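Staphylococcal enterotoxin-like toxin (PDB 4DXF) is a staphylococcal superantigen-like protein that probably binds carbohydrate, such as the sugars of host glycoproteins. Local coordinates at residues K181-E184 against N185-A188. Numbering follows the deposited sequence.
Sequences KLQE and NRMA
Leu-182 touches two side chains of the following turn, one with each methyl. Its CD1 touches Arg-186, with NH1 of that residue 3.6 Å away, and the two side chains cross at about a right angle. The methyl meets the guanidinium obliquely and also rests on the CD methylene. The bend at chi3 (74°) turns the guanidinium of Arg-186 to Leu-182 CD1, while its NH2 is hydrogen-bonded to the carbonyl oxygen of Thr-175. Leu-182 CD2 lies 4.0 Å from Met-187 CG, and here the side chains run past each other in opposite directions. Met-187 is extended beyond CG (chi2 177°), which carries its CE back to 3.6 Å from the carbonyl oxygen of Leu-182. On the exposed side, Asn-185 lies alongside Gln-183, pointing the same way, with its OD1 3.5 Å from Gln-183 CB. Two backbone bonds run from residue i+3 back to i: Arg-186 N makes a weak bond to Gln-183 O, and Met-187 N bonds to Glu-184 O at 3.1 Å. Around the turn, Phe-176 touches both Leu-182 and Arg-186, while Val-94 and Lys-139 touch Met-187. The whole is a single short helical turn with i to i+3 bonding in the beta-grasp domain, in contact with helix 138-153 of its own domain and with strand 92-99 of the OB-fold domain, as the two-domain superantigen fold brings them together.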
loop_
_atom_site.group_PDB
_atom_site.type_symbol
_atom_site.label_atom_id
_atom_site.label_comp_id
_atom_site.label_asym_id
_atom_site.label_seq_id
_atom_site.Cartn_x
_atom_site.Cartn_y
_atom_site.Cartn_z
ATOM N N LYS A 181 5.589 -7.983 6.715
ATOM C CA LYS A 181 4.939 -6.678 6.304
ATOM C C LYS A 181 5.766 -6.057 5.140
ATOM O O LYS A 181 7.013 -6.306 4.994
ATOM C CB LYS A 181 4.836 -5.765 7.519
ATOM C CG LYS A 181 4.344 -4.374 7.262
ATOM C CD LYS A 181 4.946 -3.442 8.276
ATOM C CE LYS A 181 3.946 -2.858 9.177
ATOM N NZ LYS A 181 4.520 -1.610 9.808
ATOM N N LEU A 182 5.128 -5.268 4.232
ATOM C CA LEU A 182 5.891 -4.657 3.154
ATOM C C LEU A 182 6.953 -3.799 3.846
ATOM O O LEU A 182 6.657 -3.164 4.852
ATOM C CB LEU A 182 5.007 -3.703 2.309
ATOM C CG LEU A 182 5.682 -2.866 1.226
ATOM C CD1 LEU A 182 6.252 -3.846 0.251
ATOM C CD2 LEU A 182 4.562 -2.077 0.565
ATOM N N GLN A 183 8.167 -3.831 3.308
ATOM C CA GLN A 183 9.294 -3.030 3.873
ATOM C C GLN A 183 8.925 -1.535 3.800
ATOM O O GLN A 183 8.453 -1.094 2.762
ATOM C CB GLN A 183 10.534 -3.302 3.047
ATOM C CG GLN A 183 11.016 -4.764 3.154
ATOM C CD GLN A 183 12.463 -4.903 3.694
ATOM O OE1 GLN A 183 13.313 -4.013 3.508
ATOM N NE2 GLN A 183 12.737 -6.035 4.367
ATOM N N GLU A 184 9.157 -0.790 4.878
ATOM C CA GLU A 184 8.775 0.633 4.905
ATOM C C GLU A 184 9.346 1.498 3.783
ATOM O O GLU A 184 8.591 2.346 3.234
ATOM C CB GLU A 184 9.087 1.240 6.246
ATOM C CG GLU A 184 8.097 0.844 7.309
ATOM C CD GLU A 184 8.041 1.847 8.395
ATOM O OE1 GLU A 184 8.885 2.812 8.371
ATOM O OE2 GLU A 184 7.164 1.679 9.267
ATOM N N ASN A 185 10.638 1.341 3.424
ATOM C CA ASN A 185 11.166 2.090 2.208
ATOM C C ASN A 185 10.358 1.878 0.902
ATOM O O ASN A 185 10.176 2.798 0.104
ATOM C CB ASN A 185 12.657 1.815 1.961
ATOM C CG ASN A 185 12.904 0.367 1.587
ATOM O OD1 ASN A 185 12.532 -0.546 2.332
ATOM N ND2 ASN A 185 13.458 0.146 0.414
ATOM N N ARG A 186 9.831 0.670 0.677
ATOM C CA ARG A 186 9.083 0.405 -0.551
ATOM C C ARG A 186 7.633 1.035 -0.546
ATOM O O ARG A 186 6.971 1.084 -1.620
ATOM C CB ARG A 186 8.956 -1.101 -0.726
ATOM C CG ARG A 186 10.343 -1.868 -0.769
ATOM C CD ARG A 186 9.926 -3.361 -0.935
ATOM N NE ARG A 186 9.484 -3.563 -2.291
ATOM C CZ ARG A 186 8.856 -4.662 -2.675
ATOM N NH1 ARG A 186 8.643 -5.587 -1.738
ATOM N NH2 ARG A 186 8.498 -4.819 -3.949
ATOM N N MET A 187 7.172 1.428 0.624
ATOM C CA MET A 187 5.847 2.112 0.843
ATOM C C MET A 187 5.869 3.453 0.099
ATOM O O MET A 187 4.832 3.942 -0.381
ATOM C CB MET A 187 5.498 2.340 2.331
ATOM C CG MET A 187 4.966 1.023 3.000
ATOM S SD MET A 187 4.650 1.177 4.607
ATOM C CE MET A 187 4.149 -0.568 5.030
ATOM N N ALA A 188 7.063 3.986 -0.088
ATOM C CA ALA A 188 7.157 5.249 -0.817
ATOM C C ALA A 188 7.314 5.058 -2.275
ATOM O O ALA A 188 7.204 6.038 -3.016
ATOM C CB ALA A 188 8.326 6.116 -0.250
#